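Local structure of AgaA (Rhizobium radiobacter, 6HLX) at residues R170-K176 against D189-F195; T3-S9 against D210-Y216; L30-R34 against P155-F161. The protein binds the opine agropinic acid as the periplasmic substrate-binding protein of an ABC transporter that imports it into the bacterium. All coordinates share one frame; numbering follows the deposited sequence.

Contact 1: residues R170-K176 against D189-F195; sequences REITVKK and DEVHYVF. With ZN (zinc ion), chain N; ZN (zinc ion), chain S.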
loop_
_atom_site.group_PDB
_atom_site.type_symbol
_atom_site.label_atom_id
_atom_site.label_comp_id
_atom_site.label_asym_id
_atom_site.label_seq_id
_atom_site.Cartn_x
_atom_site.Cartn_y
_atom_site.Cartn_z
ATOM N N ARG A 170 5.195 -21.633 6.799
ATOM C CA ARG A 170 6.639 -21.546 6.976
ATOM C C ARG A 170 7.326 -20.600 6.001
ATOM O O ARG A 170 7.979 -19.647 6.445
ATOM C CB ARG A 170 7.284 -22.950 6.934
ATOM C CG ARG A 170 8.803 -22.911 6.973
ATOM C CD ARG A 170 9.459 -24.261 7.246
ATOM N NE ARG A 170 10.925 -24.168 7.163
ATOM C CZ ARG A 170 11.709 -23.681 8.129
ATOM N NH1 ARG A 170 13.021 -23.609 7.953
ATOM N NH2 ARG A 170 11.183 -23.255 9.273
ATOM N N GLU A 171 7.253 -20.891 4.686
ATOM C CA GLU A 171 7.960 -20.031 3.737
ATOM C C GLU A 171 7.515 -20.176 2.294
ATOM O O GLU A 171 6.922 -21.185 1.915
ATOM C CB GLU A 171 9.488 -20.288 3.803
ATOM C CG GLU A 171 9.913 -21.681 3.352
ATOM C CD GLU A 171 11.420 -21.865 3.251
ATOM O OE1 GLU A 171 12.170 -20.945 3.660
ATOM O OE2 GLU A 171 11.847 -22.934 2.771
ATOM N N ILE A 172 7.878 -19.177 1.486
ATOM C CA ILE A 172 7.763 -19.218 0.023
ATOM C C ILE A 172 9.201 -19.136 -0.493
ATOM O O ILE A 172 9.951 -18.253 -0.059
ATOM C CB ILE A 172 6.911 -18.060 -0.550
ATOM C CG1 ILE A 172 5.408 -18.265 -0.209
ATOM C CG2 ILE A 172 7.139 -17.903 -2.079
ATOM C CD1 ILE A 172 4.556 -16.988 -0.282
ATOM N N THR A 173 9.595 -20.055 -1.379
ATOM C CA THR A 173 10.928 -20.033 -1.987
ATOM C C THR A 173 10.808 -19.611 -3.454
ATOM O O THR A 173 9.907 -20.060 -4.166
ATOM C CB THR A 173 11.663 -21.376 -1.819
ATOM O OG1 THR A 173 11.659 -21.775 -0.443
ATOM C CG2 THR A 173 13.102 -21.331 -2.347
ATOM N N VAL A 174 11.705 -18.724 -3.893
ATOM C CA VAL A 174 11.758 -18.266 -5.280
ATOM C C VAL A 174 13.189 -18.488 -5.771
ATOM O O VAL A 174 14.127 -18.440 -4.958
ATOM C CB VAL A 174 11.273 -16.811 -5.470
ATOM C CG1 VAL A 174 9.842 -16.638 -4.925
ATOM C CG2 VAL A 174 12.240 -15.818 -4.824
ATOM N N LYS A 175 13.358 -18.722 -7.084
ATOM C CA LYS A 175 14.671 -19.025 -7.665
ATOM C C LYS A 175 14.941 -18.087 -8.827
ATOM O O LYS A 175 14.013 -17.710 -9.535
ATOM C CB LYS A 175 14.701 -20.463 -8.219
ATOM C CG LYS A 175 14.630 -21.559 -7.169
ATOM C CD LYS A 175 14.694 -22.947 -7.823
ATOM C CE LYS A 175 14.509 -24.039 -6.798
ATOM N NZ LYS A 175 15.765 -24.794 -6.569
ATOM N N LYS A 176 16.215 -17.760 -9.062
ATOM C CA LYS A 176 16.598 -16.870 -10.150
ATOM C C LYS A 176 16.014 -17.326 -11.488
ATOM O O LYS A 176 16.131 -18.502 -11.853
ATOM C CB LYS A 176 18.143 -16.822 -10.237
ATOM C CG LYS A 176 18.696 -16.055 -11.443
ATOM C CD LYS A 176 20.192 -15.826 -11.284
ATOM C CE LYS A 176 20.737 -15.054 -12.462
ATOM N NZ LYS A 176 22.088 -14.500 -12.180
ATOM N N ASP A 189 20.728 -16.336 -6.192
ATOM C CA ASP A 189 20.236 -17.556 -6.825
ATOM C C ASP A 189 18.844 -17.920 -6.312
ATOM O O ASP A 189 18.044 -18.485 -7.058
ATOM C CB ASP A 189 21.232 -18.706 -6.597
ATOM C CG ASP A 189 22.548 -18.451 -7.318
ATOM O OD1 ASP A 189 22.514 -18.192 -8.546
ATOM O OD2 ASP A 189 23.597 -18.471 -6.654
ATOM N N GLU A 190 18.564 -17.627 -5.022
ATOM C CA GLU A 190 17.273 -17.931 -4.381
ATOM C C GLU A 190 16.992 -16.960 -3.269
ATOM O O GLU A 190 17.900 -16.395 -2.652
ATOM C CB GLU A 190 17.274 -19.328 -3.715
ATOM C CG GLU A 190 17.584 -20.487 -4.615
ATOM C CD GLU A 190 17.441 -21.844 -3.967
ATOM O OE1 GLU A 190 17.628 -22.824 -4.707
ATOM O OE2 GLU A 190 17.168 -21.940 -2.751
ATOM N N VAL A 191 15.712 -16.823 -2.954
ATOM C CA VAL A 191 15.276 -16.068 -1.793
ATOM C C VAL A 191 14.219 -16.938 -1.120
ATOM O O VAL A 191 13.313 -17.447 -1.801
ATOM C CB VAL A 191 14.727 -14.647 -2.111
ATOM C CG1 VAL A 191 14.460 -13.876 -0.807
ATOM C CG2 VAL A 191 15.711 -13.862 -2.977
ATOM N N HIS A 192 14.364 -17.147 0.188
ATOM C CA HIS A 192 13.370 -17.874 0.985
ATOM C C HIS A 192 12.690 -16.795 1.842
ATOM O O HIS A 192 13.332 -16.156 2.691
ATOM C CB HIS A 192 14.033 -18.968 1.850
ATOM C CG HIS A 192 14.764 -20.014 1.050
ATOM N ND1 HIS A 192 14.764 -21.342 1.423
ATOM C CD2 HIS A 192 15.525 -19.871 -0.066
ATOM C CE1 HIS A 192 15.512 -21.975 0.523
ATOM N NE2 HIS A 192 16.012 -21.131 -0.379
ATOM N N TYR A 193 11.401 -16.572 1.592
ATOM C CA TYR A 193 10.591 -15.592 2.346
ATOM C C TYR A 193 9.966 -16.377 3.497
ATOM O O TYR A 193 9.045 -17.153 3.260
ATOM C CB TYR A 193 9.512 -14.960 1.438
ATOM C CG TYR A 193 10.102 -14.052 0.383
ATOM C CD1 TYR A 193 10.395 -12.716 0.664
ATOM C CD2 TYR A 193 10.372 -14.525 -0.898
ATOM C CE1 TYR A 193 10.970 -11.883 -0.299
ATOM C CE2 TYR A 193 10.928 -13.695 -1.876
ATOM C CZ TYR A 193 11.257 -12.385 -1.561
ATOM O OH TYR A 193 11.842 -11.593 -2.523
ATOM N N VAL A 194 10.489 -16.213 4.708
ATOM C CA VAL A 194 10.096 -16.975 5.906
ATOM C C VAL A 194 9.123 -16.130 6.733
ATOM O O VAL A 194 9.373 -14.952 6.980
ATOM C CB VAL A 194 11.346 -17.378 6.722
ATOM C CG1 VAL A 194 10.964 -18.301 7.886
ATOM C CG2 VAL A 194 12.410 -18.046 5.829
ATOM N N PHE A 195 8.049 -16.735 7.179
ATOM C CA PHE A 195 6.988 -16.000 7.879
ATOM C C PHE A 195 7.213 -15.942 9.371
ATOM O O PHE A 195 7.233 -16.992 10.029
ATOM C CB PHE A 195 5.629 -16.666 7.588
ATOM C CG PHE A 195 5.435 -17.066 6.133
ATOM C CD1 PHE A 195 5.724 -16.176 5.102
ATOM C CD2 PHE A 195 4.889 -18.298 5.804
ATOM C CE1 PHE A 195 5.545 -16.542 3.765
ATOM C CE2 PHE A 195 4.679 -18.659 4.463
ATOM C CZ PHE A 195 5.018 -17.785 3.456
HETATM ZN ZN ZN N . 13.929 -22.249 3.016
HETATM ZN ZN ZN S . 17.648 -24.410 -3.352
HETATM O O HOH W 1 15.976 -25.068 -3.771
#

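Contact 2: residues T3-S9 against D210-Y216; sequences TLYFGLS and DVDIIDY. With ZN (zinc ion), chain Q; G9Z (agropinic acid), chain E.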
loop_
_atom_site.group_PDB
_atom_site.type_symbol
_atom_site.label_atom_id
_atom_site.label_comp_id
_atom_site.label_asym_id
_atom_site.label_seq_id
_atom_site.Cartn_x
_atom_site.Cartn_y
_atom_site.Cartn_z
ATOM N N THR A 3 22.161 -17.528 -1.504
ATOM C CA THR A 3 20.745 -17.545 -1.153
ATOM C C THR A 3 20.521 -16.515 -0.038
ATOM O O THR A 3 21.411 -16.322 0.801
ATOM C CB THR A 3 20.362 -18.999 -0.768
ATOM O OG1 THR A 3 20.579 -19.854 -1.898
ATOM C CG2 THR A 3 18.932 -19.144 -0.297
ATOM N N LEU A 4 19.342 -15.907 -0.005
ATOM C CA LEU A 4 19.026 -14.947 1.041
ATOM C C LEU A 4 17.736 -15.391 1.727
ATOM O O LEU A 4 16.788 -15.792 1.052
ATOM C CB LEU A 4 18.880 -13.542 0.430
ATOM C CG LEU A 4 18.705 -12.380 1.432
ATOM C CD1 LEU A 4 19.422 -11.144 0.972
ATOM C CD2 LEU A 4 17.237 -12.093 1.680
ATOM N N TYR A 5 17.713 -15.327 3.064
ATOM C CA TYR A 5 16.513 -15.654 3.849
ATOM C C TYR A 5 15.950 -14.311 4.311
ATOM O O TYR A 5 16.663 -13.515 4.953
ATOM C CB TYR A 5 16.859 -16.536 5.052
ATOM C CG TYR A 5 17.413 -17.918 4.724
ATOM C CD1 TYR A 5 17.263 -18.476 3.453
ATOM C CD2 TYR A 5 18.054 -18.677 5.694
ATOM C CE1 TYR A 5 17.786 -19.734 3.144
ATOM C CE2 TYR A 5 18.547 -19.954 5.406
ATOM C CZ TYR A 5 18.380 -20.490 4.140
ATOM O OH TYR A 5 18.857 -21.758 3.858
ATOM N N PHE A 6 14.682 -14.070 3.967
ATOM C CA PHE A 6 14.005 -12.794 4.218
ATOM C C PHE A 6 12.845 -13.051 5.188
ATOM O O PHE A 6 11.908 -13.775 4.855
ATOM C CB PHE A 6 13.475 -12.277 2.880
ATOM C CG PHE A 6 13.027 -10.830 2.808
ATOM C CD1 PHE A 6 11.944 -10.374 3.563
ATOM C CD2 PHE A 6 13.652 -9.937 1.943
ATOM C CE1 PHE A 6 11.508 -9.042 3.458
ATOM C CE2 PHE A 6 13.195 -8.619 1.816
ATOM C CZ PHE A 6 12.139 -8.176 2.579
ATOM N N GLY A 7 12.931 -12.463 6.368
ATOM C CA GLY A 7 11.916 -12.628 7.390
ATOM C C GLY A 7 10.775 -11.656 7.179
ATOM O O GLY A 7 10.922 -10.458 7.440
ATOM N N LEU A 8 9.631 -12.165 6.700
ATOM C CA LEU A 8 8.428 -11.343 6.494
ATOM C C LEU A 8 7.599 -11.255 7.792
ATOM O O LEU A 8 7.564 -12.207 8.581
ATOM C CB LEU A 8 7.516 -11.954 5.407
ATOM C CG LEU A 8 7.960 -11.966 3.957
ATOM C CD1 LEU A 8 6.945 -12.779 3.137
ATOM C CD2 LEU A 8 8.117 -10.538 3.399
ATOM N N SER A 9 6.829 -10.148 7.941
ATOM C CA SER A 9 5.982 -9.933 9.117
ATOM C C SER A 9 4.717 -10.785 9.127
ATOM O O SER A 9 3.951 -10.719 10.092
ATOM C CB SER A 9 5.629 -8.451 9.265
ATOM O OG SER A 9 4.835 -8.043 8.169
ATOM N N ASP A 210 19.484 -16.319 12.059
ATOM C CA ASP A 210 18.647 -17.259 11.311
ATOM C C ASP A 210 18.155 -16.683 9.976
ATOM O O ASP A 210 17.814 -17.461 9.085
ATOM C CB ASP A 210 17.439 -17.695 12.140
ATOM C CG ASP A 210 17.783 -18.528 13.363
ATOM O OD1 ASP A 210 18.797 -19.255 13.319
ATOM O OD2 ASP A 210 17.026 -18.468 14.350
ATOM N N VAL A 211 18.043 -15.338 9.857
ATOM C CA VAL A 211 17.597 -14.673 8.616
ATOM C C VAL A 211 18.580 -13.557 8.262
ATOM O O VAL A 211 19.310 -13.094 9.136
ATOM C CB VAL A 211 16.144 -14.131 8.641
ATOM C CG1 VAL A 211 15.124 -15.261 8.744
ATOM C CG2 VAL A 211 15.945 -13.094 9.743
ATOM N N ASP A 212 18.528 -13.078 7.003
ATOM C CA ASP A 212 19.447 -12.057 6.497
ATOM C C ASP A 212 18.828 -10.667 6.397
ATOM O O ASP A 212 19.561 -9.685 6.423
ATOM C CB ASP A 212 19.961 -12.494 5.134
ATOM C CG ASP A 212 20.575 -13.880 5.201
ATOM O OD1 ASP A 212 21.388 -14.121 6.114
ATOM O OD2 ASP A 212 20.185 -14.726 4.387
ATOM N N ILE A 213 17.513 -10.596 6.224
ATOM C CA ILE A 213 16.747 -9.341 6.170
ATOM C C ILE A 213 15.443 -9.554 6.914
ATOM O O ILE A 213 14.891 -10.644 6.845
ATOM C CB ILE A 213 16.423 -8.923 4.684
ATOM C CG1 ILE A 213 17.695 -8.782 3.822
ATOM C CG2 ILE A 213 15.548 -7.605 4.604
ATOM C CD1 ILE A 213 17.398 -8.292 2.370
ATOM N N ILE A 214 14.939 -8.513 7.590
ATOM C CA ILE A 214 13.597 -8.540 8.172
ATOM C C ILE A 214 12.857 -7.275 7.809
ATOM O O ILE A 214 13.478 -6.212 7.697
ATOM C CB ILE A 214 13.524 -8.809 9.704
ATOM C CG1 ILE A 214 14.251 -7.690 10.545
ATOM C CG2 ILE A 214 14.009 -10.228 10.051
ATOM C CD1 ILE A 214 13.857 -7.663 12.058
ATOM N N ASP A 215 11.535 -7.358 7.688
ATOM C CA ASP A 215 10.747 -6.128 7.474
ATOM C C ASP A 215 9.976 -5.755 8.749
ATOM O O ASP A 215 10.045 -6.477 9.751
ATOM C CB ASP A 215 9.847 -6.220 6.232
ATOM C CG ASP A 215 8.734 -7.223 6.256
ATOM O OD1 ASP A 215 8.489 -7.822 7.332
ATOM O OD2 ASP A 215 8.066 -7.384 5.213
ATOM N N TYR A 216 9.269 -4.599 8.736
ATOM C CA TYR A 216 8.505 -4.116 9.883
ATOM C C TYR A 216 9.304 -4.200 11.197
ATOM O O TYR A 216 8.881 -4.841 12.153
ATOM C CB TYR A 216 7.167 -4.860 9.986
ATOM C CG TYR A 216 6.128 -4.360 9.012
ATOM C CD1 TYR A 216 6.020 -4.909 7.737
ATOM C CD2 TYR A 216 5.179 -3.416 9.397
ATOM C CE1 TYR A 216 5.044 -4.477 6.838
ATOM C CE2 TYR A 216 4.185 -2.983 8.509
ATOM C CZ TYR A 216 4.124 -3.515 7.227
ATOM O OH TYR A 216 3.125 -3.118 6.351
HETATM ZN ZN ZN Q . 21.396 -16.414 4.683
HETATM O OAM G9Z E . 0.131 -4.995 5.284
HETATM C CAB G9Z E . 0.088 -4.390 6.365
HETATM C CAC G9Z E . 0.352 -5.017 7.600
HETATM C CB G9Z E . 0.212 -3.906 8.686
HETATM C CA G9Z E . -0.326 -2.694 7.944
HETATM C C G9Z E . 0.465 -1.532 8.212
HETATM O O G9Z E . 1.507 -1.335 7.528
HETATM N N G9Z E . -0.332 -3.120 6.506
HETATM C CAG G9Z E . -0.657 -2.199 5.349
HETATM C CAH G9Z E . -2.172 -2.047 5.201
HETATM O OAP G9Z E . -2.641 -1.411 6.389
HETATM C CAI G9Z E . -2.565 -1.214 3.977
HETATM O OAQ G9Z E . -1.745 -1.614 2.850
HETATM C CAJ G9Z E . -4.058 -1.454 3.570
HETATM O OAR G9Z E . -4.375 -0.655 2.415
HETATM C CAK G9Z E . -5.117 -1.240 4.679
HETATM O OAT G9Z E . -6.385 -1.767 4.240
HETATM C CAL G9Z E . -5.233 0.229 5.114
HETATM O OAS G9Z E . -6.135 0.340 6.238
HETATM O OXT G9Z E . 0.098 -0.773 9.150
HETATM O O HOH W 2 20.731 -17.617 3.419
HETATM O O HOH W 3 5.490 -7.738 5.618
#

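Contact 3: residues L30-R34 against P155-F161; sequences LAIHR and PVGAGPF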
loop_
_atom_site.group_PDB
_atom_site.type_symbol
_atom_site.label_atom_id
_atom_site.label_comp_id
_atom_site.label_asym_id
_atom_site.label_seq_id
_atom_site.Cartn_x
_atom_site.Cartn_y
_atom_site.Cartn_z
ATOM N N LEU A 30 6.488 -8.805 -5.832
ATOM C CA LEU A 30 7.466 -7.929 -6.489
ATOM C C LEU A 30 8.806 -8.624 -6.807
ATOM O O LEU A 30 9.622 -8.084 -7.555
ATOM C CB LEU A 30 7.647 -6.624 -5.708
ATOM C CG LEU A 30 6.381 -5.759 -5.677
ATOM C CD1 LEU A 30 6.503 -4.673 -4.641
ATOM C CD2 LEU A 30 6.024 -5.195 -7.081
ATOM N N ALA A 31 8.982 -9.849 -6.321
ATOM C CA ALA A 31 10.144 -10.656 -6.688
ATOM C C ALA A 31 9.821 -11.443 -7.969
ATOM O O ALA A 31 10.712 -11.699 -8.768
ATOM C CB ALA A 31 10.455 -11.644 -5.559
ATOM N N ILE A 32 8.572 -11.892 -8.116
ATOM C CA ILE A 32 8.150 -12.806 -9.193
ATOM C C ILE A 32 7.507 -12.106 -10.384
ATOM O O ILE A 32 7.414 -12.720 -11.446
ATOM C CB ILE A 32 7.128 -13.795 -8.547
ATOM C CG1 ILE A 32 7.829 -14.714 -7.512
ATOM C CG2 ILE A 32 6.306 -14.623 -9.577
ATOM C CD1 ILE A 32 6.717 -15.343 -6.499
ATOM N N HIS A 33 6.979 -10.895 -10.186
ATOM C CA HIS A 33 6.192 -10.251 -11.236
ATOM C C HIS A 33 6.708 -8.902 -11.676
ATOM O O HIS A 33 7.378 -8.221 -10.911
ATOM C CB HIS A 33 4.738 -10.074 -10.731
ATOM C CG HIS A 33 3.988 -11.363 -10.558
ATOM N ND1 HIS A 33 3.645 -12.146 -11.639
ATOM C CD2 HIS A 33 3.494 -11.929 -9.428
ATOM C CE1 HIS A 33 2.990 -13.181 -11.141
ATOM N NE2 HIS A 33 2.868 -13.084 -9.807
ATOM N N ARG A 34 6.261 -8.466 -12.874
ATOM C CA ARG A 34 6.558 -7.158 -13.434
ATOM C C ARG A 34 5.323 -6.647 -14.163
ATOM O O ARG A 34 4.559 -7.444 -14.714
ATOM C CB ARG A 34 7.749 -7.252 -14.424
ATOM C CG ARG A 34 9.134 -7.347 -13.751
ATOM C CD ARG A 34 9.457 -6.068 -12.989
ATOM N NE ARG A 34 10.729 -6.097 -12.255
ATOM C CZ ARG A 34 10.881 -6.531 -11.005
ATOM N NH1 ARG A 34 9.851 -7.059 -10.343
ATOM N NH2 ARG A 34 12.065 -6.463 -10.416
ATOM N N PRO A 155 2.097 -19.482 -9.112
ATOM C CA PRO A 155 2.254 -18.268 -9.942
ATOM C C PRO A 155 3.224 -18.405 -11.114
ATOM O O PRO A 155 4.273 -19.074 -11.018
ATOM C CB PRO A 155 2.816 -17.246 -8.954
ATOM C CG PRO A 155 2.335 -17.704 -7.623
ATOM C CD PRO A 155 2.424 -19.203 -7.699
ATOM N N VAL A 156 2.848 -17.762 -12.232
ATOM C CA VAL A 156 3.695 -17.653 -13.427
ATOM C C VAL A 156 3.775 -16.158 -13.744
ATOM O O VAL A 156 2.741 -15.522 -13.941
ATOM C CB VAL A 156 3.217 -18.491 -14.632
ATOM C CG1 VAL A 156 4.040 -18.153 -15.884
ATOM C CG2 VAL A 156 3.319 -19.991 -14.328
ATOM N N GLY A 157 4.987 -15.607 -13.745
ATOM C CA GLY A 157 5.162 -14.181 -14.003
ATOM C C GLY A 157 6.338 -13.891 -14.911
ATOM O O GLY A 157 6.877 -14.794 -15.575
ATOM N N ALA A 158 6.718 -12.619 -14.958
ATOM C CA ALA A 158 7.809 -12.152 -15.811
ATOM C C ALA A 158 8.924 -11.482 -14.990
ATOM O O ALA A 158 9.829 -10.876 -15.555
ATOM C CB ALA A 158 7.263 -11.202 -16.887
ATOM N N GLY A 159 8.872 -11.643 -13.673
ATOM C CA GLY A 159 9.845 -11.013 -12.780
ATOM C C GLY A 159 11.185 -11.728 -12.681
ATOM O O GLY A 159 11.372 -12.778 -13.287
ATOM N N PRO A 160 12.133 -11.155 -11.892
ATOM C CA PRO A 160 13.508 -11.709 -11.837
ATOM C C PRO A 160 13.620 -13.074 -11.161
ATOM O O PRO A 160 14.630 -13.747 -11.347
ATOM C CB PRO A 160 14.298 -10.633 -11.058
ATOM C CG PRO A 160 13.249 -9.903 -10.261
ATOM C CD PRO A 160 12.034 -9.880 -11.149
ATOM N N PHE A 161 12.605 -13.449 -10.351
ATOM C CA PHE A 161 12.585 -14.756 -9.679
ATOM C C PHE A 161 11.332 -15.535 -10.053
ATOM O O PHE A 161 10.271 -14.934 -10.267
ATOM C CB PHE A 161 12.668 -14.604 -8.154
ATOM C CG PHE A 161 13.947 -13.980 -7.630
ATOM C CD1 PHE A 161 15.054 -14.776 -7.326
ATOM C CD2 PHE A 161 14.025 -12.607 -7.395
ATOM C CE1 PHE A 161 16.235 -14.203 -6.831
ATOM C CE2 PHE A 161 15.213 -12.032 -6.914
ATOM C CZ PHE A 161 16.307 -12.836 -6.637
HETATM O O HOH W 4 4.614 -10.863 -13.958
#

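Contact 1: residues R170-K176 against D189-F195
Val174 packs beside Val191 at the apolar centre of an antiparallel strand pair, 171-176 against 190-195, within the mixed seven-stranded sheet of this periplasmic binding protein. The two valines point the same way, with Val174 CG2 3.9 Å from Val191 CB. A chi1 of -56° puts Val174 CG1 anti to the carbonyl carbon and leaves CG2 between that carbon and the backbone N, where CG2 also reaches the edge of the Tyr193 ring, 3.9 Å from Tyr193 CE2. Farther along this face Ile172 CG1 meets Phe195 at the ring edge, 3.7 Å from CZ, while Glu171 CA lies over a face of that ring, 3.9 Å from its centroid, in a CH-pi contact. Val28 and Ile32 of helix 23-32 pack on this side.

Paired backbone hydrogen bonds link Ile172 with Tyr193 and Val174 with Val191. Phe195 N to Arg170 O and Lys176 N to Asp189 O extend the bonding to both ends.

The opposite face, carrying Glu171, Thr173, Lys175, Glu190, His192 and Val194, is mostly polar and binds metal. Glu171 and His192 run side by side, their carboxylate and ring planes 62° apart, and close on one zinc ion: both Glu171 oxygens bind it, as does His192 ND1 at 2.0 Å. Thr173 CG2 lies over one face of the His192 ring. His192 NE2 donates to Glu190 OE2 at 2.8 Å, nearly in the ring plane; with ND1 on zinc, this holds the ring's rotation at both nitrogens. The Glu190 carboxylate holds a second zinc ion. Lys175 NZ meets Glu190 OE1 at 3.3 Å in a salt bridge, from above the carboxylate plane (44° out of it), and donates at 2.8 Å to the water on this zinc.

Contact 2: residues T3-S9 against D210-Y216
Phe6 and Ile213 cross at a slant where strand 3-8 runs parallel to the short strand 213-214, in the mixed seven-stranded sheet of this solute-binding fold. With Ile213 CG2 anti to the backbone N and CG1 beside it (chi1 -57°), one branch meets Phe6 and the other Leu4. Ile213 CG2 lies over one face of the Phe6 ring, 3.8 Å from Phe6 CE2, a CH-pi contact. Leu4 stands at about a right angle to the isoleucine, Leu4 CD1 to Ile213 CD1 3.8 Å. It also runs antiparallel past the Asp212 side chain, Leu4 CG 3.9 Å from Asp212 CB.

Asp212 is gripped twice at OD2. Tyr5 N donates to it at 2.9 Å, arriving on the anti side and 25° out of the carboxylate plane, and a zinc ion binds it at 2.1 Å. His488 and His490, from the C-terminal histidine run that is probably a purification tag, and a water over the Tyr5 ring face are further ligands. Tyr5 O accepts from both Asp212 N and Ile213 N. Gly7 N to Ile213 O and Asp215 N to Gly7 O continue the parallel pairing.

At the pocket end, a water joins Ser9 OG, also bonded to Tyr332, to Asp215 OD2. Tyr216 CD1 passes Ser9 OG at 3.4 Å, and Tyr216 OH, also bonded to Thr23, donates to the carboxylate oxygen O of agropinic acid at 2.7 Å.

Contact 3: residues L30-R34 against P155-F161
The C-terminal end of helix 23-32, at Ala31 and Ile32, is met by the loop 155-161, whose last residue enters strand 161-167. Two loop amides satisfy carbonyls of the final helical turn. Phe161 N donates to Ala31 O at 3.0 Å, and Gly159 N to Ile32 O at 2.9 Å. The second is bent at the hydrogen (139°), and its donor sits above the carbonyl plane, 53° out of it. Gly159, with no side chain to hold the backbones apart, brings its CA to 4.0 Å from His33 CA. Between the two amides, Pro160 sets its ring carbons CD and CG against Ala31 O, an oxygen that also lies at the edge of the Phe161 ring. In return Ile32 CA makes a C-H...O contact of 3.2 Å with Phe161 O.

The join brings the end of the helix to one edge of the mixed seven-stranded sheet of the binding-protein fold: Phe161 begins strand 161-167, one of the two edge strands, and packs on Val174 and Val191, while Ala31 and Ile32 lie on Tyr193 and Val174.

Past the helix end, Arg34 folds back, its chain bent at chi2 (-65°), and lays one guanidinium face on Pro160, with Arg34 CZ 3.5 Å from Pro160 CD. Its NH1 donates to both Leu30 O and His33 O, each close to the guanidinium plane, so the flat group is held across the end of the helix. NH2 forms a salt bridge with Glu481. On the other flank the His33 ring has Ile32 CG2 over its centre and Val156 O at its edge, and His33 ND1 approaches Gly157 CA to 3.5 Å. A water in the ring plane lies 2.8 Å from His33 ND1 and accepts from Arg34 N and Ala158 N.

How the contacts relate
Contacts 1 and 2 are neighbours in the seven-stranded sheet, their centres about 10 Å apart: strand 190-195 of contact 1 runs parallel to strand 3-8 of contact 2, joined by probable backbone hydrogen bonds from Phe6 N to His192 O and from Leu8 N to Val194 O. Contact 3 has its centre about 13 Å from that of contact 1, which it touches through Phe161 on Val174 and Ala31 on Tyr193, and about 19 Å from that of contact 2, with nearest atoms about 8 Å apart. Both segments of contact 3 precede those of contact 1 in the chain, and contact 2 spans both. Tyr216, just beyond strand 213-214, carries contact 2 to the agropinic acid pocket.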